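Insecticidal crystal protein Cry7Cal (Bacillus thuringiensis, PDB 5ZI1) is an insecticidal toxin of the delta-endotoxin family, active against locusts, that probably binds a receptor and forms pores in gut-cell membranes. Local coordinates at residues 310-322 with 332-344. Numbering follows the deposited sequence.
Sequences DRFAIWTGHSVVT and TFNYGTSSGSTLS
Tyr335 CD1 lies over one face of the His318 imidazole, 3.3 Å from NE2. The ring planes are only 7° apart, but the rings are slid until they barely overlap, meeting mainly through Tyr335 CD1 and the CE1/NE2 side of the imidazole. With chi1 at 77°, His318 CG sits between its own backbone N and carbonyl carbon, which stands the imidazole alongside the tyrosine; the carbonyl O of His318 meets the Tyr335 ring at its edge. At the edge of the Phe333 ring, near its plane, comes Thr322 OG1, 3.9 Å from CE2; this hydroxyl is hydrogen-bonded to Gln294 OE1, making the ring edge a van der Waals neighbour. Val320 CG1 touches CD2. Beneath these rings the antiparallel hairpin is zipped by two reciprocal backbone pairs, His318 with Tyr335 and Val320 with Phe333; Phe333 N to Val320 O (2.8 Å) is the straighter bond of its pair, at 169°. Past Gly336, Thr316 OG1 donates to Thr337 O (2.8 Å) and Thr337 N returns a bond to Thr316 O. The hairpin forms the outer part of a four-stranded antiparallel sheet of Greek-key order 3-2-1-4 in domain II, the beta-prism of three-domain Cry toxins. A classic bulge at Thr316 and Gly317 faces Arg302 of strand 294-306, and strand 430-437 receives the aromatic face: His318 NE2 bonds Val435 O, and Tyr335 OH bonds Tyr434 OH.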
loop_
_atom_site.group_PDB
_atom_site.type_symbol
_atom_site.label_atom_id
_atom_site.label_comp_id
_atom_site.label_asym_id
_atom_site.label_seq_id
_atom_site.Cartn_x
_atom_site.Cartn_y
_atom_site.Cartn_z
ATOM N N ASP A 310 -28.265 27.268 -16.501
ATOM C CA ASP A 310 -26.960 26.987 -17.078
ATOM C C ASP A 310 -27.095 25.825 -18.052
ATOM O O ASP A 310 -28.082 25.076 -18.031
ATOM C CB ASP A 310 -25.952 26.585 -16.012
ATOM C CG ASP A 310 -25.978 27.494 -14.800
ATOM O OD1 ASP A 310 -25.890 28.731 -14.948
ATOM O OD2 ASP A 310 -26.049 26.936 -13.679
ATOM N N ARG A 311 -26.078 25.648 -18.890
ATOM C CA ARG A 311 -26.021 24.504 -19.791
ATOM C C ARG A 311 -24.651 23.854 -19.645
ATOM O O ARG A 311 -23.643 24.554 -19.526
ATOM C CB ARG A 311 -26.332 24.925 -21.258
ATOM C CG ARG A 311 -25.605 24.142 -22.366
ATOM C CD ARG A 311 -26.166 24.507 -23.782
ATOM N NE ARG A 311 -27.483 23.876 -24.003
ATOM C CZ ARG A 311 -27.725 22.898 -24.876
ATOM N NH1 ARG A 311 -26.732 22.436 -25.628
ATOM N NH2 ARG A 311 -28.953 22.387 -24.999
ATOM N N PHE A 312 -24.616 22.520 -19.598
ATOM C CA PHE A 312 -23.402 21.794 -19.225
ATOM C C PHE A 312 -23.615 20.307 -19.428
ATOM O O PHE A 312 -24.732 19.804 -19.289
ATOM C CB PHE A 312 -23.016 22.040 -17.767
ATOM C CG PHE A 312 -24.124 21.759 -16.815
ATOM C CD1 PHE A 312 -24.322 20.472 -16.313
ATOM C CD2 PHE A 312 -24.995 22.779 -16.436
ATOM C CE1 PHE A 312 -25.361 20.205 -15.448
ATOM C CE2 PHE A 312 -26.033 22.521 -15.552
ATOM C CZ PHE A 312 -26.223 21.224 -15.059
ATOM N N ALA A 313 -22.525 19.610 -19.728
ATOM C CA ALA A 313 -22.586 18.168 -19.886
ATOM C C ALA A 313 -22.509 17.485 -18.523
ATOM O O ALA A 313 -21.958 18.033 -17.564
ATOM C CB ALA A 313 -21.462 17.686 -20.795
ATOM N N ILE A 314 -23.121 16.295 -18.447
ATOM C CA ILE A 314 -23.055 15.388 -17.309
ATOM C C ILE A 314 -22.826 13.994 -17.871
ATOM O O ILE A 314 -23.311 13.661 -18.957
ATOM C CB ILE A 314 -24.343 15.390 -16.449
ATOM C CG1 ILE A 314 -25.525 14.873 -17.278
ATOM C CG2 ILE A 314 -24.638 16.772 -15.851
ATOM C CD1 ILE A 314 -26.806 14.667 -16.486
ATOM N N TRP A 315 -22.098 13.161 -17.119
ATOM C CA TRP A 315 -21.876 11.797 -17.588
ATOM C C TRP A 315 -23.174 11.020 -17.504
ATOM O O TRP A 315 -23.909 11.130 -16.526
ATOM C CB TRP A 315 -20.814 11.055 -16.762
ATOM C CG TRP A 315 -19.460 11.665 -16.704
ATOM C CD1 TRP A 315 -19.113 12.927 -17.070
ATOM C CD2 TRP A 315 -18.264 11.039 -16.236
ATOM N NE1 TRP A 315 -17.773 13.130 -16.857
ATOM C CE2 TRP A 315 -17.227 11.981 -16.354
ATOM C CE3 TRP A 315 -17.969 9.768 -15.743
ATOM C CZ2 TRP A 315 -15.920 11.701 -15.983
ATOM C CZ3 TRP A 315 -16.666 9.488 -15.380
ATOM C CH2 TRP A 315 -15.659 10.448 -15.501
ATOM N N THR A 316 -23.458 10.230 -18.538
ATOM C CA THR A 316 -24.539 9.256 -18.451
ATOM C C THR A 316 -24.033 7.887 -17.998
ATOM O O THR A 316 -24.797 7.096 -17.426
ATOM C CB THR A 316 -25.221 9.122 -19.810
ATOM O OG1 THR A 316 -24.300 8.545 -20.744
ATOM C CG2 THR A 316 -25.650 10.512 -20.349
ATOM N N GLY A 317 -22.770 7.584 -18.273
ATOM C CA GLY A 317 -22.190 6.305 -17.904
ATOM C C GLY A 317 -20.710 6.334 -18.203
ATOM O O GLY A 317 -20.185 7.294 -18.775
ATOM N N HIS A 318 -20.032 5.264 -17.804
ATOM C CA HIS A 318 -18.624 5.124 -18.143
ATOM C C HIS A 318 -18.224 3.669 -17.973
ATOM O O HIS A 318 -18.944 2.863 -17.379
ATOM C CB HIS A 318 -17.739 6.046 -17.300
ATOM C CG HIS A 318 -17.511 5.562 -15.901
ATOM N ND1 HIS A 318 -18.420 5.771 -14.885
ATOM C CD2 HIS A 318 -16.469 4.895 -15.348
ATOM C CE1 HIS A 318 -17.943 5.251 -13.767
ATOM N NE2 HIS A 318 -16.761 4.719 -14.020
ATOM N N SER A 319 -17.060 3.345 -18.519
ATOM C CA SER A 319 -16.596 1.978 -18.614
ATOM C C SER A 319 -15.117 1.952 -18.300
ATOM O O SER A 319 -14.408 2.938 -18.495
ATOM C CB SER A 319 -16.844 1.380 -19.999
ATOM O OG SER A 319 -18.179 0.916 -20.086
ATOM N N VAL A 320 -14.657 0.807 -17.819
ATOM C CA VAL A 320 -13.276 0.661 -17.402
ATOM C C VAL A 320 -12.794 -0.693 -17.884
ATOM O O VAL A 320 -13.490 -1.701 -17.722
ATOM C CB VAL A 320 -13.147 0.800 -15.875
ATOM C CG1 VAL A 320 -11.923 0.096 -15.374
ATOM C CG2 VAL A 320 -13.101 2.268 -15.508
ATOM N N VAL A 321 -11.618 -0.715 -18.500
ATOM C CA VAL A 321 -11.034 -1.933 -19.027
ATOM C C VAL A 321 -9.689 -2.130 -18.353
ATOM O O VAL A 321 -8.902 -1.182 -18.231
ATOM C CB VAL A 321 -10.887 -1.891 -20.560
ATOM C CG1 VAL A 321 -10.271 -3.199 -21.051
ATOM C CG2 VAL A 321 -12.238 -1.667 -21.205
ATOM N N THR A 322 -9.444 -3.346 -17.890
ATOM C CA THR A 322 -8.188 -3.705 -17.253
ATOM C C THR A 322 -7.701 -5.031 -17.821
ATOM O O THR A 322 -8.480 -5.812 -18.387
ATOM C CB THR A 322 -8.336 -3.830 -15.720
ATOM O OG1 THR A 322 -9.201 -4.932 -15.420
ATOM C CG2 THR A 322 -8.923 -2.561 -15.113
ATOM N N THR A 332 -13.782 -5.921 -18.268
ATOM C CA THR A 332 -14.577 -4.734 -18.555
ATOM C C THR A 332 -15.586 -4.514 -17.448
ATOM O O THR A 332 -16.332 -5.435 -17.105
ATOM C CB THR A 332 -15.304 -4.866 -19.892
ATOM O OG1 THR A 332 -14.339 -5.060 -20.921
ATOM C CG2 THR A 332 -16.141 -3.613 -20.195
ATOM N N PHE A 333 -15.631 -3.289 -16.921
ATOM C CA PHE A 333 -16.633 -2.875 -15.944
ATOM C C PHE A 333 -17.405 -1.679 -16.484
ATOM O O PHE A 333 -16.807 -0.661 -16.847
ATOM C CB PHE A 333 -15.970 -2.554 -14.612
ATOM C CG PHE A 333 -15.062 -3.650 -14.150
ATOM C CD1 PHE A 333 -15.572 -4.742 -13.466
ATOM C CD2 PHE A 333 -13.717 -3.630 -14.473
ATOM C CE1 PHE A 333 -14.744 -5.783 -13.064
ATOM C CE2 PHE A 333 -12.890 -4.656 -14.081
ATOM C CZ PHE A 333 -13.407 -5.737 -13.369
ATOM N N ASN A 334 -18.727 -1.806 -16.529
ATOM C CA ASN A 334 -19.612 -0.762 -17.013
ATOM C C ASN A 334 -20.369 -0.120 -15.856
ATOM O O ASN A 334 -20.705 -0.784 -14.873
ATOM C CB ASN A 334 -20.592 -1.330 -18.034
ATOM C CG ASN A 334 -19.885 -1.954 -19.222
ATOM O OD1 ASN A 334 -19.304 -1.246 -20.056
ATOM N ND2 ASN A 334 -19.923 -3.282 -19.310
ATOM N N TYR A 335 -20.598 1.183 -15.968
ATOM C CA TYR A 335 -21.405 1.942 -15.029
ATOM C C TYR A 335 -22.409 2.773 -15.807
ATOM O O TYR A 335 -22.157 3.172 -16.947
ATOM C CB TYR A 335 -20.553 2.866 -14.164
ATOM C CG TYR A 335 -19.577 2.145 -13.264
ATOM C CD1 TYR A 335 -18.320 1.788 -13.714
ATOM C CD2 TYR A 335 -19.917 1.834 -11.950
ATOM C CE1 TYR A 335 -17.426 1.133 -12.880
ATOM C CE2 TYR A 335 -19.039 1.192 -11.121
ATOM C CZ TYR A 335 -17.793 0.835 -11.582
ATOM O OH TYR A 335 -16.916 0.180 -10.729
ATOM N N GLY A 336 -23.551 3.032 -15.180
ATOM C CA GLY A 336 -24.535 3.915 -15.778
ATOM C C GLY A 336 -25.059 3.366 -17.089
ATOM O O GLY A 336 -25.420 2.191 -17.193
ATOM N N THR A 337 -25.126 4.226 -18.108
ATOM C CA THR A 337 -25.654 3.811 -19.402
ATOM C C THR A 337 -25.153 4.768 -20.469
ATOM O O THR A 337 -24.631 5.846 -20.172
ATOM C CB THR A 337 -27.188 3.769 -19.403
ATOM O OG1 THR A 337 -27.668 3.483 -20.726
ATOM C CG2 THR A 337 -27.770 5.107 -18.907
ATOM N N SER A 338 -25.313 4.353 -21.721
ATOM C CA SER A 338 -25.024 5.211 -22.861
ATOM C C SER A 338 -26.284 5.762 -23.515
ATOM O O SER A 338 -26.186 6.677 -24.339
ATOM C CB SER A 338 -24.197 4.450 -23.903
ATOM O OG SER A 338 -24.929 3.346 -24.388
ATOM N N SER A 339 -27.453 5.235 -23.167
ATOM C CA SER A 339 -28.700 5.756 -23.701
ATOM C C SER A 339 -28.829 7.245 -23.408
ATOM O O SER A 339 -28.618 7.685 -22.276
ATOM C CB SER A 339 -29.881 5.002 -23.097
ATOM O OG SER A 339 -31.099 5.623 -23.474
ATOM N N GLY A 340 -29.183 8.019 -24.438
ATOM C CA GLY A 340 -29.340 9.452 -24.309
ATOM C C GLY A 340 -28.049 10.237 -24.354
ATOM O O GLY A 340 -28.088 11.478 -24.308
ATOM N N SER A 341 -26.904 9.567 -24.435
ATOM C CA SER A 341 -25.639 10.269 -24.528
ATOM C C SER A 341 -25.421 10.753 -25.954
ATOM O O SER A 341 -25.761 10.066 -26.918
ATOM C CB SER A 341 -24.488 9.357 -24.120
ATOM O OG SER A 341 -24.358 8.305 -25.061
ATOM N N THR A 342 -24.842 11.942 -26.073
ATOM C CA THR A 342 -24.460 12.531 -27.353
ATOM C C THR A 342 -22.962 12.789 -27.416
ATOM O O THR A 342 -22.475 13.332 -28.420
ATOM C CB THR A 342 -25.213 13.852 -27.591
ATOM O OG1 THR A 342 -24.927 14.756 -26.517
ATOM C CG2 THR A 342 -26.713 13.627 -27.641
ATOM N N LEU A 343 -22.224 12.437 -26.358
ATOM C CA LEU A 343 -20.806 12.733 -26.238
ATOM C C LEU A 343 -20.099 11.501 -25.703
ATOM O O LEU A 343 -20.678 10.709 -24.952
ATOM C CB LEU A 343 -20.534 13.928 -25.314
ATOM C CG LEU A 343 -21.329 15.217 -25.555
ATOM C CD1 LEU A 343 -21.323 16.110 -24.312
ATOM C CD2 LEU A 343 -20.807 15.983 -26.778
ATOM N N SER A 344 -18.831 11.367 -26.084
ATOM C CA SER A 344 -18.064 10.163 -25.817
ATOM C C SER A 344 -16.586 10.494 -25.894
ATOM O O SER A 344 -16.159 11.222 -26.786
ATOM C CB SER A 344 -18.407 9.059 -26.818
ATOM O OG SER A 344 -17.554 7.939 -26.649
#